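PDB 6AII: beta-agarase from Persicobacter, which cleaves agarose as a member of glycoside hydrolase family 16, yielding neoagarobiose, probably by hydrolysing beta-1,4-glycosidic bonds. Local coordinates for residues A[191-197]-A[262-268]; A[160-166]-A[295-300]. All coordinates share one frame. Numbering follows the deposited sequence.

Interaction 1: residues A[191-197]-A[262-268]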
loop_
_atom_site.group_PDB
_atom_site.type_symbol
_atom_site.label_atom_id
_atom_site.label_comp_id
_atom_site.label_asym_id
_atom_site.label_seq_id
_atom_site.Cartn_x
_atom_site.Cartn_y
_atom_site.Cartn_z
ATOM N N TYR A 191 -7.547 -1.020 15.922
ATOM C CA TYR A 191 -7.831 0.378 15.795
ATOM C C TYR A 191 -7.198 0.904 14.495
ATOM O O TYR A 191 -5.978 0.769 14.299
ATOM C CB TYR A 191 -7.269 1.245 16.940
ATOM C CG TYR A 191 -7.315 2.724 16.669
ATOM C CD1 TYR A 191 -8.508 3.389 16.487
ATOM C CD2 TYR A 191 -6.146 3.442 16.403
ATOM C CE1 TYR A 191 -8.564 4.739 16.173
ATOM C CE2 TYR A 191 -6.183 4.783 16.051
ATOM C CZ TYR A 191 -7.392 5.432 15.899
ATOM O OH TYR A 191 -7.493 6.726 15.513
ATOM N N GLN A 192 -8.027 1.544 13.677
ATOM C CA GLN A 192 -7.496 2.428 12.649
ATOM C C GLN A 192 -8.324 3.688 12.637
ATOM O O GLN A 192 -9.523 3.646 12.901
ATOM C CB GLN A 192 -7.511 1.782 11.260
ATOM C CG GLN A 192 -8.865 1.709 10.617
ATOM C CD GLN A 192 -8.828 1.328 9.153
ATOM O OE1 GLN A 192 -8.105 1.911 8.353
ATOM N NE2 GLN A 192 -9.611 0.313 8.828
ATOM N N PRO A 193 -7.698 4.793 12.298
ATOM C CA PRO A 193 -8.486 6.007 12.097
ATOM C C PRO A 193 -9.504 5.774 10.984
ATOM O O PRO A 193 -9.221 5.094 10.008
ATOM C CB PRO A 193 -7.453 7.055 11.684
ATOM C CG PRO A 193 -6.356 6.230 11.106
ATOM C CD PRO A 193 -6.277 5.031 12.017
ATOM N N ARG A 194 -10.747 6.227 11.236
ATOM C CA ARG A 194 -11.840 6.117 10.286
ATOM C C ARG A 194 -12.995 6.951 10.833
ATOM O O ARG A 194 -12.968 7.392 12.027
ATOM C CB ARG A 194 -12.277 4.666 10.066
ATOM C CG ARG A 194 -12.645 3.924 11.350
ATOM C CD ARG A 194 -12.588 2.421 11.153
ATOM N NE ARG A 194 -12.961 1.590 12.307
ATOM C CZ ARG A 194 -14.106 0.928 12.393
ATOM N NH1 ARG A 194 -15.011 1.096 11.439
ATOM N NH2 ARG A 194 -14.282 0.020 13.367
ATOM N N ASP A 195 -13.964 7.157 9.996
ATOM C CA ASP A 195 -15.094 8.061 10.347
ATOM C C ASP A 195 -15.747 7.615 11.667
ATOM O O ASP A 195 -16.026 8.508 12.498
ATOM C CB ASP A 195 -16.140 8.177 9.246
ATOM C CG ASP A 195 -15.675 8.837 7.967
ATOM O OD1 ASP A 195 -14.539 9.341 7.957
ATOM O OD2 ASP A 195 -16.476 8.829 7.011
ATOM N N GLU A 196 -15.942 6.314 11.824
ATOM C CA GLU A 196 -16.649 5.712 12.962
ATOM C C GLU A 196 -15.814 5.874 14.228
ATOM O O GLU A 196 -16.369 5.778 15.337
ATOM C CB GLU A 196 -17.022 4.252 12.712
ATOM C CG GLU A 196 -17.988 4.068 11.557
ATOM C CD GLU A 196 -17.352 4.141 10.170
ATOM O OE1 GLU A 196 -16.085 4.041 10.090
ATOM O OE2 GLU A 196 -18.107 4.280 9.191
ATOM N N GLU A 197 -14.513 6.162 14.112
ATOM C CA GLU A 197 -13.686 6.436 15.285
ATOM C C GLU A 197 -13.490 7.946 15.483
ATOM O O GLU A 197 -12.797 8.363 16.424
ATOM C CB GLU A 197 -12.342 5.738 15.133
ATOM C CG GLU A 197 -12.385 4.240 15.121
ATOM C CD GLU A 197 -12.496 3.570 16.496
ATOM O OE1 GLU A 197 -12.789 4.297 17.491
ATOM O OE2 GLU A 197 -12.220 2.356 16.556
ATOM N N PHE A 262 -8.726 12.376 21.897
ATOM C CA PHE A 262 -7.941 11.173 22.106
ATOM C C PHE A 262 -6.734 11.226 21.154
ATOM O O PHE A 262 -6.702 12.085 20.235
ATOM C CB PHE A 262 -8.788 9.925 21.813
ATOM C CG PHE A 262 -9.513 9.997 20.488
ATOM C CD1 PHE A 262 -8.866 9.607 19.311
ATOM C CD2 PHE A 262 -10.811 10.492 20.400
ATOM C CE1 PHE A 262 -9.523 9.684 18.088
ATOM C CE2 PHE A 262 -11.459 10.575 19.167
ATOM C CZ PHE A 262 -10.807 10.184 18.018
ATOM N N ASN A 263 -5.761 10.401 21.424
ATOM C CA ASN A 263 -4.595 10.269 20.541
ATOM C C ASN A 263 -5.072 9.592 19.246
ATOM O O ASN A 263 -5.653 8.506 19.310
ATOM C CB ASN A 263 -3.495 9.484 21.236
ATOM C CG ASN A 263 -2.241 9.352 20.394
ATOM O OD1 ASN A 263 -2.248 8.596 19.424
ATOM N ND2 ASN A 263 -1.175 10.068 20.766
ATOM N N VAL A 264 -4.817 10.196 18.080
ATOM C CA VAL A 264 -5.407 9.613 16.835
ATOM C C VAL A 264 -4.531 8.520 16.248
ATOM O O VAL A 264 -5.070 7.791 15.392
ATOM C CB VAL A 264 -5.688 10.703 15.794
ATOM C CG1 VAL A 264 -6.669 11.717 16.302
ATOM C CG2 VAL A 264 -4.411 11.349 15.265
ATOM N N LEU A 265 -3.293 8.321 16.737
ATOM C CA LEU A 265 -2.478 7.176 16.316
ATOM C C LEU A 265 -2.796 5.909 17.101
ATOM O O LEU A 265 -2.760 4.844 16.534
ATOM C CB LEU A 265 -1.001 7.481 16.382
ATOM C CG LEU A 265 -0.734 8.583 15.364
ATOM C CD1 LEU A 265 -0.586 9.947 16.008
ATOM C CD2 LEU A 265 0.307 8.237 14.362
ATOM N N ASP A 266 -3.167 6.092 18.369
ATOM C CA ASP A 266 -3.413 4.926 19.274
ATOM C C ASP A 266 -4.535 5.270 20.246
ATOM O O ASP A 266 -4.308 5.583 21.411
ATOM C CB ASP A 266 -2.120 4.517 19.975
ATOM C CG ASP A 266 -2.293 3.312 20.902
ATOM O OD1 ASP A 266 -3.269 2.541 20.691
ATOM O OD2 ASP A 266 -1.425 3.136 21.781
ATOM N N LYS A 267 -5.740 5.236 19.749
ATOM C CA LYS A 267 -6.872 5.827 20.428
ATOM C C LYS A 267 -7.139 5.138 21.774
ATOM O O LYS A 267 -7.496 5.830 22.728
ATOM C CB LYS A 267 -8.104 5.707 19.539
ATOM C CG LYS A 267 -9.380 6.234 20.160
ATOM C CD LYS A 267 -10.537 6.297 19.180
ATOM C CE LYS A 267 -11.780 6.892 19.816
ATOM N NZ LYS A 267 -12.890 7.060 18.836
ATOM N N TYR A 268 -7.010 3.843 21.787
ATOM C CA TYR A 268 -7.420 3.023 22.968
ATOM C C TYR A 268 -6.169 2.565 23.722
ATOM O O TYR A 268 -6.272 1.657 24.550
ATOM C CB TYR A 268 -8.271 1.848 22.504
ATOM C CG TYR A 268 -9.533 2.282 21.839
ATOM C CD1 TYR A 268 -10.578 2.828 22.554
ATOM C CD2 TYR A 268 -9.651 2.211 20.450
ATOM C CE1 TYR A 268 -11.715 3.286 21.921
ATOM C CE2 TYR A 268 -10.789 2.650 19.809
ATOM C CZ TYR A 268 -11.844 3.162 20.542
ATOM O OH TYR A 268 -12.970 3.566 19.901
HETATM O O HOH W 1 -15.954 6.812 18.084
#

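Interaction 2: residues A[160-166]-A[295-300]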
loop_
_atom_site.group_PDB
_atom_site.type_symbol
_atom_site.label_atom_id
_atom_site.label_comp_id
_atom_site.label_asym_id
_atom_site.label_seq_id
_atom_site.Cartn_x
_atom_site.Cartn_y
_atom_site.Cartn_z
ATOM N N ARG A 160 -20.647 -3.290 -16.252
ATOM C CA ARG A 160 -20.798 -3.510 -14.841
ATOM C C ARG A 160 -21.981 -2.724 -14.315
ATOM O O ARG A 160 -22.114 -1.529 -14.627
ATOM C CB ARG A 160 -19.512 -3.083 -14.114
ATOM C CG ARG A 160 -18.349 -4.029 -14.356
ATOM C CD ARG A 160 -17.000 -3.469 -13.812
ATOM N NE ARG A 160 -15.977 -4.524 -13.830
ATOM C CZ ARG A 160 -15.881 -5.502 -12.940
ATOM N NH1 ARG A 160 -16.616 -5.465 -11.829
ATOM N NH2 ARG A 160 -15.012 -6.478 -13.150
ATOM N N THR A 161 -22.792 -3.360 -13.482
ATOM C CA THR A 161 -23.914 -2.725 -12.854
ATOM C C THR A 161 -23.983 -3.093 -11.380
ATOM O O THR A 161 -23.334 -4.023 -10.884
ATOM C CB THR A 161 -25.247 -3.145 -13.530
ATOM O OG1 THR A 161 -25.393 -4.568 -13.418
ATOM C CG2 THR A 161 -25.271 -2.769 -14.991
ATOM N N GLY A 162 -24.796 -2.354 -10.647
ATOM C CA GLY A 162 -25.014 -2.602 -9.225
ATOM C C GLY A 162 -23.732 -2.595 -8.400
ATOM O O GLY A 162 -22.846 -1.720 -8.547
ATOM N N THR A 163 -23.560 -3.618 -7.596
ATOM C CA THR A 163 -22.411 -3.687 -6.661
ATOM C C THR A 163 -21.102 -3.947 -7.421
ATOM O O THR A 163 -20.037 -3.722 -6.849
ATOM C CB THR A 163 -22.593 -4.755 -5.577
ATOM O OG1 THR A 163 -22.766 -6.041 -6.168
ATOM C CG2 THR A 163 -23.788 -4.391 -4.728
ATOM N N ALA A 164 -21.219 -4.352 -8.638
ATOM C CA ALA A 164 -19.999 -4.684 -9.451
ATOM C C ALA A 164 -19.359 -3.388 -9.974
ATOM O O ALA A 164 -18.240 -3.447 -10.549
ATOM C CB ALA A 164 -20.298 -5.621 -10.579
ATOM N N MET A 165 -20.076 -2.258 -9.862
ATOM C CA MET A 165 -19.467 -1.008 -10.312
ATOM C C MET A 165 -18.335 -0.658 -9.351
ATOM O O MET A 165 -18.494 -0.673 -8.156
ATOM C CB MET A 165 -20.522 0.103 -10.397
ATOM C CG MET A 165 -21.486 -0.276 -11.495
ATOM S SD MET A 165 -22.775 1.017 -11.754
ATOM C CE MET A 165 -23.401 1.261 -10.106
ATOM N N ASN A 166 -17.220 -0.215 -9.946
ATOM C CA ASN A 166 -16.053 0.099 -9.096
ATOM C C ASN A 166 -15.769 1.604 -8.949
ATOM O O ASN A 166 -14.754 1.986 -8.384
ATOM C CB ASN A 166 -14.795 -0.557 -9.678
ATOM C CG ASN A 166 -13.724 -0.778 -8.631
ATOM O OD1 ASN A 166 -14.048 -1.179 -7.516
ATOM N ND2 ASN A 166 -12.447 -0.634 -9.020
ATOM N N ALA A 295 -19.027 -9.031 -4.255
ATOM C CA ALA A 295 -19.832 -7.936 -4.833
ATOM C C ALA A 295 -19.728 -7.891 -6.358
ATOM O O ALA A 295 -20.471 -7.095 -6.985
ATOM C CB ALA A 295 -19.415 -6.612 -4.166
ATOM N N GLY A 296 -18.795 -8.659 -6.993
ATOM C CA GLY A 296 -18.590 -8.625 -8.385
ATOM C C GLY A 296 -17.467 -7.660 -8.797
ATOM O O GLY A 296 -17.149 -7.572 -10.006
ATOM N N ARG A 297 -16.834 -7.035 -7.781
ATOM C CA ARG A 297 -15.675 -6.133 -8.020
ATOM C C ARG A 297 -14.411 -7.015 -8.048
ATOM O O ARG A 297 -13.566 -7.017 -7.170
ATOM C CB ARG A 297 -15.648 -5.034 -6.964
ATOM C CG ARG A 297 -16.812 -4.044 -7.099
ATOM C CD ARG A 297 -16.814 -2.900 -6.092
ATOM N NE ARG A 297 -16.715 -3.369 -4.742
ATOM C CZ ARG A 297 -17.707 -3.454 -3.866
ATOM N NH1 ARG A 297 -18.956 -3.226 -4.254
ATOM N NH2 ARG A 297 -17.422 -3.728 -2.613
ATOM N N TYR A 298 -14.265 -7.620 -9.208
ATOM C CA TYR A 298 -13.380 -8.697 -9.440
ATOM C C TYR A 298 -13.179 -8.812 -10.956
ATOM O O TYR A 298 -14.155 -8.676 -11.702
ATOM C CB TYR A 298 -14.129 -9.951 -8.920
ATOM C CG TYR A 298 -13.291 -11.183 -8.895
ATOM C CD1 TYR A 298 -13.617 -12.364 -9.552
ATOM C CD2 TYR A 298 -12.064 -11.094 -8.236
ATOM C CE1 TYR A 298 -12.823 -13.491 -9.416
ATOM C CE2 TYR A 298 -11.223 -12.188 -8.159
ATOM C CZ TYR A 298 -11.619 -13.396 -8.715
ATOM O OH TYR A 298 -10.704 -14.376 -8.585
ATOM N N PRO A 299 -11.959 -9.022 -11.482
ATOM C CA PRO A 299 -11.828 -8.980 -12.977
ATOM C C PRO A 299 -12.662 -10.040 -13.702
ATOM O O PRO A 299 -12.701 -11.188 -13.238
ATOM C CB PRO A 299 -10.368 -9.236 -13.229
ATOM C CG PRO A 299 -9.694 -8.733 -11.971
ATOM C CD PRO A 299 -10.644 -9.190 -10.889
ATOM N N THR A 300 -13.378 -9.606 -14.701
ATOM C CA THR A 300 -14.081 -10.593 -15.570
ATOM C C THR A 300 -13.038 -11.285 -16.427
ATOM O O THR A 300 -11.985 -10.780 -16.673
ATOM C CB THR A 300 -15.151 -9.931 -16.431
ATOM O OG1 THR A 300 -14.559 -9.002 -17.334
ATOM C CG2 THR A 300 -16.164 -9.185 -15.605
#

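Interaction 1: residues A[191-197]-A[262-268]
Tyr-191 closes strand 189-191, where its backbone pairs with Val-179 of the adjoining strand, and sends its ring into the bend formed by 262-268. Its hydroxyl donates to the carbonyl of Val-264 (OH to O 2.6 Å), a use of the para position that phenylalanine could not offer. The CB methylene of Lys-267 lies over one ring face in a CH-pi contact, CB standing 3.7 Å from the centroid of the Tyr-191 ring, while the Leu-265 carbonyl, which accepts from His-177, meets the ring edge. Tyr-268 adds an apolar contact, its CE2 being 4.1 Å from Tyr-191 CD1. Pro-193 continues the extended chain and packs on Ser-176 and His-177, barely touching Val-264. A short 3-10 turn follows through 195-197, with Glu-197 N bonded to Arg-194 O at 2.9 Å. It brings both the carbonyl O and the carboxylate of Glu-197 within reach of 262-268. Lys-267, stretched out all-trans, delivers NZ to Glu-197 O at 2.7 Å and to Glu-197 OE1 at 3.1 Å, the latter a salt bridge; a long aliphatic stem with a charged tip suits a residue that must cover a ring and still reach a carboxylate. Tyr-268 OH donates to the same Glu-197 OE1 at 2.5 Å. The bend opposite is shaped by an Asx motif, Asn-263 OD1 accepting from Asp-266 N at 2.9 Å. One segment leaves the mixed sheet, the other follows strand 255-259 of the antiparallel sheet, so the contact bridges loops from the two sheets of the beta-sandwich (jelly-roll) fold of family GH16.

Interaction 2: residues A[160-166]-A[295-300]
Two arginines, one from each segment, reach across to backbone oxygens. Arg-160, nearly straight with chi1 m and chi2 and chi3 t, spans the gap and spreads its guanidinium edge: NH1 donates to Gly-296 O and NH2 to Tyr-298 O, both at 2.8 Å, while NH1 also binds Ala-164 O of its own segment at 2.9 Å. Glu-303 gives NH2 a salt bridge. Arg-297 is folded instead, chi3 m turning its end so that NH1 meets Thr-163 O at 2.9 Å, with NE held by Asn-292; its CD lies 3.5 Å from Met-165 O. Thr-163, in the p rotamer, directs OG1 to Ala-295 O at 2.7 Å. Small residues make the close approach possible. Gly-296, just beyond helix 290-294, forms a Schellman motif with positive phi; a CB there would lie 3.1 Å from Ala-164 CB, itself 3.7 Å from Gly-296 O, and would also be jammed against the carbonyl O of Ala-295. All four hydrogen bonds between the segments run from a side chain to a main-chain carbonyl, so the contact geometry is set by the course of the accepting backbone as well as by the donors' rotamers.

Overall arrangement
Both contacts join loops away from the centre of the chain, which lies about 19 Å from the centre of interaction 1 and about 22 Å from that of interaction 2; both are only partly buried, their own centres are about 31 Å apart and they do not touch. Interaction 1 connects loops of the two sheets and combines an aromatic and aliphatic interior with a charged outer end. Interaction 2 joins loops flanking short helices, has little apolar content and relies on arginine and threonine donors. Both first segments follow strands of the mixed sheet, 189-191 and 144-151. Strand 280-287 of that sheet separates the second segments: 262-268 precedes it, and 295-300 comes after it, beyond helix 290-294.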